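Local structure of uncharacterized protein (Bacteroides ovatus, 3NQK) at residues A[168-174]-A[293-299]; A[224-230]-A[248-252]. The protein is of unknown function, a largely beta-stranded chain combining an N-terminal region of the E-set clan with a BT_3044-like C-terminal region. All coordinates share one frame. Residue numbers count along the deposited sequence, not the author numbering.

Contact 1: A[168-174]-A[293-299]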
ATOM      1  N   SER A 168      -7.040  27.541 -18.915  1.00 43.78           N
ATOM      2  CA  SER A 168      -7.635  28.834 -18.516  1.00 46.07           C
ATOM      3  C   SER A 168      -6.586  29.901 -18.268  1.00 44.84           C
ATOM      4  O   SER A 168      -6.907  30.981 -17.768  1.00 46.17           O
ATOM      5  CB  SER A 168      -8.502  28.674 -17.265  1.00 46.32           C
ATOM      6  OG  SER A 168      -9.746  28.102 -17.584  1.00 51.28           O
HETATM    7  N   MSE A 169      -5.326  29.592 -18.575  1.00 42.89           N
HETATM    8  CA  MSE A 169      -4.241  30.567 -18.401  1.00 41.52           C
HETATM    9  C   MSE A 169      -3.991  31.259 -19.711  1.00 40.24           C
HETATM   10  O   MSE A 169      -3.607  30.620 -20.701  1.00 41.93           O
HETATM   11  CB  MSE A 169      -2.953  29.891 -17.925  1.00 39.83           C
HETATM   12  CG  MSE A 169      -1.825  30.882 -17.669  1.00 43.10           C
HETATM   13 SE   MSE A 169      -0.163  30.054 -17.260  0.75 40.30          SE
HETATM   14  CE  MSE A 169       0.213  29.366 -19.041  1.00 31.38           C
ATOM     15  N   LYS A 170      -4.216  32.557 -19.734  1.00 38.85           N
ATOM     16  CA  LYS A 170      -4.039  33.335 -20.945  1.00 39.36           C
ATOM     17  C   LYS A 170      -2.748  34.130 -20.901  1.00 39.18           C
ATOM     18  O   LYS A 170      -2.379  34.699 -19.856  1.00 40.89           O
ATOM     19  CB  LYS A 170      -5.222  34.268 -21.149  1.00 41.38           C
ATOM     20  CG  LYS A 170      -6.548  33.549 -21.501  1.00 43.80           C
ATOM     21  CD  LYS A 170      -7.596  34.552 -21.930  1.00 50.84           C
ATOM     22  CE  LYS A 170      -8.800  33.887 -22.549  1.00 56.85           C
ATOM     23  NZ  LYS A 170      -9.608  34.883 -23.329  1.00 61.40           N
ATOM     24  N   VAL A 171      -2.059  34.178 -22.032  1.00 37.57           N
ATOM     25  CA  VAL A 171      -0.819  34.912 -22.130  1.00 36.55           C
ATOM     26  C   VAL A 171      -0.894  35.964 -23.238  1.00 37.24           C
ATOM     27  O   VAL A 171      -0.975  35.644 -24.424  1.00 39.30           O
ATOM     28  CB  VAL A 171       0.320  33.975 -22.374  1.00 36.73           C
ATOM     29  CG1 VAL A 171       1.612  34.749 -22.547  1.00 37.36           C
ATOM     30  CG2 VAL A 171       0.428  32.969 -21.199  1.00 32.43           C
ATOM     31  N   TYR A 172      -0.912  37.216 -22.834  1.00 38.88           N
ATOM     32  CA  TYR A 172      -1.038  38.332 -23.770  1.00 37.77           C
ATOM     33  C   TYR A 172       0.312  38.967 -24.039  1.00 37.96           C
ATOM     34  O   TYR A 172       1.083  39.206 -23.117  1.00 37.76           O
ATOM     35  CB  TYR A 172      -1.959  39.395 -23.192  1.00 37.48           C
ATOM     36  CG  TYR A 172      -3.330  38.897 -22.758  1.00 40.66           C
ATOM     37  CD1 TYR A 172      -3.538  38.406 -21.472  1.00 40.07           C
ATOM     38  CD2 TYR A 172      -4.435  38.996 -23.613  1.00 40.28           C
ATOM     39  CE1 TYR A 172      -4.800  38.001 -21.051  1.00 43.16           C
ATOM     40  CE2 TYR A 172      -5.695  38.581 -23.205  1.00 47.76           C
ATOM     41  CZ  TYR A 172      -5.871  38.085 -21.918  1.00 48.33           C
ATOM     42  OH  TYR A 172      -7.111  37.669 -21.507  1.00 58.72           O
ATOM     43  N   THR A 173       0.567  39.295 -25.299  1.00 37.66           N
ATOM     44  CA  THR A 173       1.788  39.985 -25.686  1.00 36.19           C
ATOM     45  C   THR A 173       1.615  41.480 -25.558  1.00 38.20           C
ATOM     46  O   THR A 173       0.672  42.013 -26.044  1.00 41.03           O
ATOM     47  CB  THR A 173       2.116  39.716 -27.150  1.00 35.81           C
ATOM     48  OG1 THR A 173       2.299  38.323 -27.350  1.00 30.00           O
ATOM     49  CG2 THR A 173       3.369  40.458 -27.565  1.00 28.98           C
ATOM     50  N   TYR A 174       2.555  42.158 -24.941  1.00 40.95           N
ATOM     51  CA  TYR A 174       2.524  43.617 -24.941  1.00 43.07           C
ATOM     52  C   TYR A 174       2.842  44.132 -26.325  1.00 45.84           C
ATOM     53  O   TYR A 174       3.901  43.831 -26.886  1.00 44.61           O
ATOM     54  CB  TYR A 174       3.529  44.196 -23.953  1.00 43.99           C
ATOM     55  CG  TYR A 174       3.026  44.288 -22.528  1.00 44.35           C
ATOM     56  CD1 TYR A 174       2.863  43.146 -21.752  1.00 48.00           C
ATOM     57  CD2 TYR A 174       2.783  45.515 -21.938  1.00 48.75           C
ATOM     58  CE1 TYR A 174       2.431  43.226 -20.427  1.00 45.20           C
ATOM     59  CE2 TYR A 174       2.353  45.608 -20.612  1.00 52.25           C
ATOM     60  CZ  TYR A 174       2.186  44.457 -19.867  1.00 47.24           C
ATOM     61  OH  TYR A 174       1.768  44.544 -18.571  1.00 49.04           O
ATOM     62  N   LYS A 293       7.570  41.426 -23.678  1.00 39.30           N
ATOM     63  CA  LYS A 293       6.850  41.435 -22.402  1.00 40.45           C
ATOM     64  C   LYS A 293       5.510  40.724 -22.540  1.00 40.23           C
ATOM     65  O   LYS A 293       4.809  40.899 -23.532  1.00 39.05           O
ATOM     66  CB  LYS A 293       6.623  42.883 -21.958  1.00 43.23           C
ATOM     67  CG  LYS A 293       6.156  43.054 -20.510  1.00 52.29           C
ATOM     68  CD  LYS A 293       6.120  44.541 -20.108  1.00 57.15           C
ATOM     69  CE  LYS A 293       5.961  44.711 -18.595  1.00 64.94           C
ATOM     70  NZ  LYS A 293       6.198  46.126 -18.160  1.00 65.21           N
ATOM     71  N   TYR A 294       5.139  39.943 -21.529  1.00 39.06           N
ATOM     72  CA  TYR A 294       3.872  39.242 -21.550  1.00 35.44           C
ATOM     73  C   TYR A 294       3.106  39.489 -20.294  1.00 36.21           C
ATOM     74  O   TYR A 294       3.679  39.573 -19.227  1.00 36.10           O
ATOM     75  CB  TYR A 294       4.077  37.738 -21.700  1.00 32.80           C
ATOM     76  CG  TYR A 294       4.746  37.307 -22.995  1.00 33.71           C
ATOM     77  CD1 TYR A 294       4.035  37.238 -24.186  1.00 32.36           C
ATOM     78  CD2 TYR A 294       6.057  36.886 -23.000  1.00 33.87           C
ATOM     79  CE1 TYR A 294       4.654  36.831 -25.361  1.00 40.08           C
ATOM     80  CE2 TYR A 294       6.673  36.465 -24.150  1.00 35.64           C
ATOM     81  CZ  TYR A 294       5.988  36.445 -25.325  1.00 40.74           C
ATOM     82  OH  TYR A 294       6.646  36.029 -26.464  1.00 46.00           O
ATOM     83  N   ARG A 295       1.787  39.587 -20.426  1.00 36.57           N
ATOM     84  CA  ARG A 295       0.912  39.561 -19.286  1.00 38.51           C
ATOM     85  C   ARG A 295       0.306  38.173 -19.197  1.00 36.76           C
ATOM     86  O   ARG A 295      -0.284  37.699 -20.157  1.00 39.12           O
ATOM     87  CB  ARG A 295      -0.198  40.591 -19.439  1.00 41.22           C
ATOM     88  CG  ARG A 295      -1.334  40.454 -18.393  1.00 42.81           C
ATOM     89  CD  ARG A 295      -0.834  40.732 -17.009  1.00 45.31           C
ATOM     90  NE  ARG A 295      -0.434  42.121 -16.871  1.00 53.14           N
ATOM     91  CZ  ARG A 295      -1.259  43.109 -16.537  1.00 60.51           C
ATOM     92  NH1 ARG A 295      -2.533  42.856 -16.259  1.00 57.95           N
ATOM     93  NH2 ARG A 295      -0.806  44.347 -16.463  1.00 67.21           N
ATOM     94  N   VAL A 296       0.478  37.513 -18.055  1.00 34.95           N
ATOM     95  CA  VAL A 296      -0.086  36.163 -17.832  1.00 33.59           C
ATOM     96  C   VAL A 296      -1.212  36.275 -16.836  1.00 35.95           C
ATOM     97  O   VAL A 296      -1.029  36.834 -15.757  1.00 38.18           O
ATOM     98  CB  VAL A 296       0.950  35.213 -17.236  1.00 32.85           C
ATOM     99  CG1 VAL A 296       0.390  33.793 -17.166  1.00 32.61           C
ATOM    100  CG2 VAL A 296       2.236  35.244 -18.034  1.00 29.05           C
ATOM    101  N   ALA A 297      -2.374  35.742 -17.168  1.00 35.67           N
ATOM    102  CA  ALA A 297      -3.521  35.866 -16.270  1.00 37.29           C
ATOM    103  C   ALA A 297      -4.475  34.707 -16.402  1.00 38.39           C
ATOM    104  O   ALA A 297      -4.791  34.286 -17.508  1.00 38.11           O
ATOM    105  CB  ALA A 297      -4.254  37.165 -16.533  1.00 35.58           C
ATOM    106  N   GLY A 298      -4.975  34.227 -15.257  1.00 39.97           N
ATOM    107  CA  GLY A 298      -5.994  33.174 -15.229  1.00 41.87           C
ATOM    108  C   GLY A 298      -5.792  32.190 -14.088  1.00 41.53           C
ATOM    109  O   GLY A 298      -5.434  32.580 -12.961  1.00 43.39           O
ATOM    110  N   SER A 299      -6.007  30.913 -14.379  1.00 40.68           N
ATOM    111  CA  SER A 299      -5.814  29.865 -13.391  1.00 41.08           C
ATOM    112  C   SER A 299      -5.314  28.574 -14.014  1.00 38.82           C
ATOM    113  O   SER A 299      -5.397  28.374 -15.214  1.00 37.38           O
ATOM    114  CB  SER A 299      -7.117  29.583 -12.666  1.00 42.64           C
ATOM    115  OG  SER A 299      -8.104  29.093 -13.569  1.00 48.39           O
TER
HETATM  116  O   HOH W   1      -6.784  25.908 -16.646  1.00 29.03           O
HETATM  117  O   HOH W   2       6.601  43.505 -25.684  1.00 46.64           O

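Contact 2: A[224-230]-A[248-252]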
ATOM      1  N   PHE A 224       2.593  27.723  -0.887  1.00 49.81           N
ATOM      2  CA  PHE A 224       1.201  27.629  -0.467  1.00 50.69           C
ATOM      3  C   PHE A 224       1.075  27.927   1.011  1.00 54.60           C
ATOM      4  O   PHE A 224       1.615  27.214   1.830  1.00 57.55           O
ATOM      5  CB  PHE A 224       0.658  26.245  -0.766  1.00 48.44           C
ATOM      6  CG  PHE A 224       0.471  25.978  -2.204  1.00 37.54           C
ATOM      7  CD1 PHE A 224       1.540  25.676  -3.000  1.00 36.95           C
ATOM      8  CD2 PHE A 224      -0.777  26.021  -2.767  1.00 39.94           C
ATOM      9  CE1 PHE A 224       1.370  25.431  -4.345  1.00 36.01           C
ATOM     10  CE2 PHE A 224      -0.959  25.751  -4.128  1.00 35.67           C
ATOM     11  CZ  PHE A 224       0.100  25.462  -4.902  1.00 32.47           C
ATOM     12  N   LYS A 225       0.336  28.973   1.348  1.00 59.18           N
ATOM     13  CA  LYS A 225       0.196  29.375   2.748  1.00 63.72           C
ATOM     14  C   LYS A 225      -1.069  28.793   3.394  1.00 65.44           C
ATOM     15  O   LYS A 225      -2.004  28.367   2.704  1.00 62.44           O
ATOM     16  CB  LYS A 225       0.228  30.905   2.886  1.00 64.70           C
ATOM     17  CG  LYS A 225       1.613  31.520   2.605  1.00 70.21           C
ATOM     18  CD  LYS A 225       1.728  32.971   3.123  1.00 78.35           C
ATOM     19  CE  LYS A 225       0.853  33.915   2.324  1.00 80.67           C
ATOM     20  NZ  LYS A 225       1.014  35.324   2.748  1.00 83.85           N
ATOM     21  N   GLU A 226      -1.083  28.798   4.728  1.00 68.53           N
ATOM     22  CA  GLU A 226      -2.164  28.191   5.511  1.00 69.90           C
ATOM     23  C   GLU A 226      -3.527  28.869   5.234  1.00 66.85           C
ATOM     24  O   GLU A 226      -4.572  28.214   5.265  1.00 63.92           O
ATOM     25  CB  GLU A 226      -1.821  28.274   7.020  1.00 74.33           C
ATOM     26  CG  GLU A 226      -2.196  27.015   7.846  1.00 85.15           C
ATOM     27  CD  GLU A 226      -1.251  25.807   7.579  1.00 97.77           C
ATOM     28  OE1 GLU A 226      -0.489  25.836   6.581  1.00104.90           O
ATOM     29  OE2 GLU A 226      -1.285  24.832   8.368  1.00101.32           O
ATOM     30  N   ASP A 227      -3.486  30.159   4.891  1.00 64.28           N
ATOM     31  CA  ASP A 227      -4.697  30.971   4.729  1.00 64.37           C
ATOM     32  C   ASP A 227      -5.277  30.991   3.284  1.00 61.71           C
ATOM     33  O   ASP A 227      -6.217  31.747   2.999  1.00 61.55           O
ATOM     34  CB  ASP A 227      -4.413  32.415   5.180  1.00 66.43           C
ATOM     35  CG  ASP A 227      -3.471  33.161   4.219  1.00 69.86           C
ATOM     36  OD1 ASP A 227      -2.988  32.534   3.232  1.00 67.44           O
ATOM     37  OD2 ASP A 227      -3.225  34.369   4.444  1.00 68.35           O
ATOM     38  N   GLY A 228      -4.689  30.221   2.380  1.00 57.81           N
ATOM     39  CA  GLY A 228      -5.222  30.123   1.020  1.00 55.49           C
ATOM     40  C   GLY A 228      -4.709  31.187   0.058  1.00 53.73           C
ATOM     41  O   GLY A 228      -5.309  31.424  -0.989  1.00 51.57           O
ATOM     42  N   THR A 229      -3.617  31.850   0.431  1.00 54.38           N
ATOM     43  CA  THR A 229      -2.946  32.792  -0.456  1.00 53.15           C
ATOM     44  C   THR A 229      -1.598  32.200  -0.836  1.00 51.15           C
ATOM     45  O   THR A 229      -1.005  31.465  -0.060  1.00 52.56           O
ATOM     46  CB  THR A 229      -2.714  34.193   0.238  1.00 55.87           C
ATOM     47  OG1 THR A 229      -2.011  34.010   1.467  1.00 58.80           O
ATOM     48  CG2 THR A 229      -4.045  34.913   0.524  1.00 52.58           C
ATOM     49  N   LEU A 230      -1.133  32.493  -2.044  1.00 48.75           N
ATOM     50  CA  LEU A 230       0.200  32.092  -2.466  1.00 45.18           C
ATOM     51  C   LEU A 230       1.209  33.244  -2.317  1.00 45.63           C
ATOM     52  O   LEU A 230       0.845  34.420  -2.371  1.00 44.11           O
ATOM     53  CB  LEU A 230       0.206  31.687  -3.937  1.00 45.80           C
ATOM     54  CG  LEU A 230      -0.553  30.463  -4.472  1.00 46.12           C
ATOM     55  CD1 LEU A 230      -0.370  29.231  -3.561  1.00 42.69           C
ATOM     56  CD2 LEU A 230      -1.971  30.791  -4.642  1.00 52.58           C
ATOM     57  N   THR A 248      -3.042  39.713  -5.567  1.00 51.19           N
ATOM     58  CA  THR A 248      -2.602  38.697  -4.623  1.00 52.54           C
ATOM     59  C   THR A 248      -3.105  37.364  -5.104  1.00 50.72           C
ATOM     60  O   THR A 248      -4.299  37.157  -5.218  1.00 50.45           O
ATOM     61  CB  THR A 248      -3.089  38.978  -3.147  1.00 54.53           C
ATOM     62  OG1 THR A 248      -4.509  39.003  -3.108  1.00 60.88           O
ATOM     63  CG2 THR A 248      -2.529  40.333  -2.614  1.00 48.45           C
ATOM     64  N   PRO A 249      -2.185  36.476  -5.474  1.00 51.12           N
ATOM     65  CA  PRO A 249      -2.579  35.198  -6.003  1.00 50.07           C
ATOM     66  C   PRO A 249      -3.214  34.337  -4.951  1.00 49.02           C
ATOM     67  O   PRO A 249      -2.857  34.425  -3.774  1.00 48.42           O
ATOM     68  CB  PRO A 249      -1.257  34.591  -6.481  1.00 50.21           C
ATOM     69  CG  PRO A 249      -0.229  35.247  -5.680  1.00 52.58           C
ATOM     70  CD  PRO A 249      -0.723  36.626  -5.425  1.00 52.63           C
ATOM     71  N   THR A 250      -4.104  33.462  -5.392  1.00 47.75           N
ATOM     72  CA  THR A 250      -4.927  32.668  -4.513  1.00 47.36           C
ATOM     73  C   THR A 250      -4.944  31.225  -4.928  1.00 45.76           C
ATOM     74  O   THR A 250      -4.597  30.892  -6.079  1.00 42.16           O
ATOM     75  CB  THR A 250      -6.361  33.205  -4.541  1.00 48.86           C
ATOM     76  OG1 THR A 250      -6.500  34.181  -3.515  1.00 54.90           O
ATOM     77  CG2 THR A 250      -7.394  32.087  -4.321  1.00 50.13           C
ATOM     78  N   TYR A 251      -5.319  30.347  -3.993  1.00 46.41           N
ATOM     79  CA  TYR A 251      -5.545  28.928  -4.329  1.00 46.90           C
ATOM     80  C   TYR A 251      -6.668  28.308  -3.536  1.00 47.67           C
ATOM     81  O   TYR A 251      -7.029  28.786  -2.477  1.00 51.11           O
ATOM     82  CB  TYR A 251      -4.285  28.117  -4.129  1.00 46.54           C
ATOM     83  CG  TYR A 251      -4.015  27.694  -2.711  1.00 43.21           C
ATOM     84  CD1 TYR A 251      -3.290  28.502  -1.853  1.00 50.68           C
ATOM     85  CD2 TYR A 251      -4.374  26.441  -2.271  1.00 42.40           C
ATOM     86  CE1 TYR A 251      -2.969  28.082  -0.582  1.00 52.09           C
ATOM     87  CE2 TYR A 251      -4.068  26.013  -1.004  1.00 47.17           C
ATOM     88  CZ  TYR A 251      -3.369  26.835  -0.159  1.00 47.02           C
ATOM     89  OH  TYR A 251      -3.062  26.405   1.112  1.00 42.66           O
ATOM     90  N   SER A 252      -7.189  27.206  -4.046  1.00 47.81           N
ATOM     91  CA  SER A 252      -8.251  26.490  -3.383  1.00 48.74           C
ATOM     92  C   SER A 252      -8.073  25.006  -3.607  1.00 47.54           C
ATOM     93  O   SER A 252      -7.707  24.584  -4.689  1.00 47.59           O
ATOM     94  CB  SER A 252      -9.595  26.924  -3.941  1.00 49.56           C
ATOM     95  OG  SER A 252      -9.868  26.243  -5.137  1.00 52.60           O
TER

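Contact 1: A[168-174]-A[293-299]
Lys293 opens the pairing with its carbonyl, which accepts a hydrogen bond from Tyr174 N (Lys293 O to Tyr174 N, 2.9 Å); a water also links Lys293 N with Tyr174 O. Its extended aliphatic chain lies across the phenol, with Lys293 CD 3.7 Å from the centroid of the Tyr174 ring and almost on the ring normal, a CH-pi contact. Tyr294 follows in a non-hydrogen-bonded pair with Thr173 and turns to the buried face, where Tyr294 CD1 meets Val171 CG1 at 3.8 Å. Arg295 is bonded to Tyr172 both ways (Tyr172 N to Arg295 O and Arg295 N to Tyr172 O, each 2.8 Å). Its side chain runs along the opposite face: Arg295 NH2 gives a weak bond to Tyr174 OH (3.3 Å), but its main partners are Asp276 and Glu274 on strand 264-279, through salt bridges. Val296 returns to the apolar side, with Val296 CG1 4.1 Å from Val171 CG2 and 3.7 Å from CG of the selenomethionine Met169. Ala297 restores the two-way bonding with Lys170 (Lys170 N to Ala297 O and Ala297 N to Lys170 O, both 2.9 Å). At Gly298 the chain turns a corner; a beta carbon there would clash with Ser168 O, so the close approach depends on glycine. Beyond it, a water joins Ser299 O to Ser168 N. The closest ends of the two segments are 119 residues apart in sequence, yet, with strands 178-184 and 264-279 bonded along their outer edges, they are neighbouring inner strands of an antiparallel beta sheet.

Contact 2: A[224-230]-A[248-252]
A tyrosine hydroxyl reaches across to the backbone of a tight turn: Tyr251 OH donates to Lys225 O at 2.7 Å. That carbonyl already closes the type I turn Lys225 to Gly228, accepting from Gly228 N (3.3 Å to Lys225 O), so it serves two donors. Gly228 has a positive phi of 87°, and Lys225 N bonds to Thr229 O (3.2 Å); together these features make a type I turn with a G1 bulge joining strands 219-224 and 230-234. Asp227 braces the turn through an Asx turn, its OD1 accepting from Thr229 N at 3.0 Å and, very short, from Thr229 OG1 at 2.5 Å. Between the segments, a single bridge pairs Thr229 with Thr250. It is flanked by the bonds Tyr251 N to Gly228 O (3.2 Å) and Leu230 N to Pro249 O (3.1 Å), while both threonine CA-to-CB bonds point away from the opposing segment. Leu230 fills the apolar side, with Leu230 CB 4.0 Å from Pro249 CG and Leu230 CD1 3.5 Å from Tyr251 CD1. Phe224 sets its edge against the face of the Tyr251 ring in a T-shaped stack, the centroids 4.8 Å apart and the planes at 78°. It also stacks with Tyr160 and touches Val269 and Ile271, which carries the packing on to strand 264-279. All three hydrogen bonds between the segments end on backbone carbonyls, so the polar part of the contact uses main-chain acceptors of the turn and of Pro249, while Phe224 and Leu230 supply apolar packing and Tyr251 takes part in both.

How the contacts relate
Following the chain from the N terminus, the E-set region and the first strands of the C-terminal region come first; strand 169-175 then supplies one half of contact 1. The chain passes through strands 178-184 and 188-193 and on to the hairpin of strands 219-224 and 230-234, whose tip meets segment 248-252 after only 17 intervening residues. Contact 2 thus closes a short loop wholly within the 118-residue excursion that contact 1 completes at 293-299. The two do not touch: their centres lie about 20 Å apart and their nearest atoms about 7 Å. Strand 264-279 connects them, pairing with both 244-257 and 292-307, so both contacts belong to one curled antiparallel sheet of the BT_3044-like region.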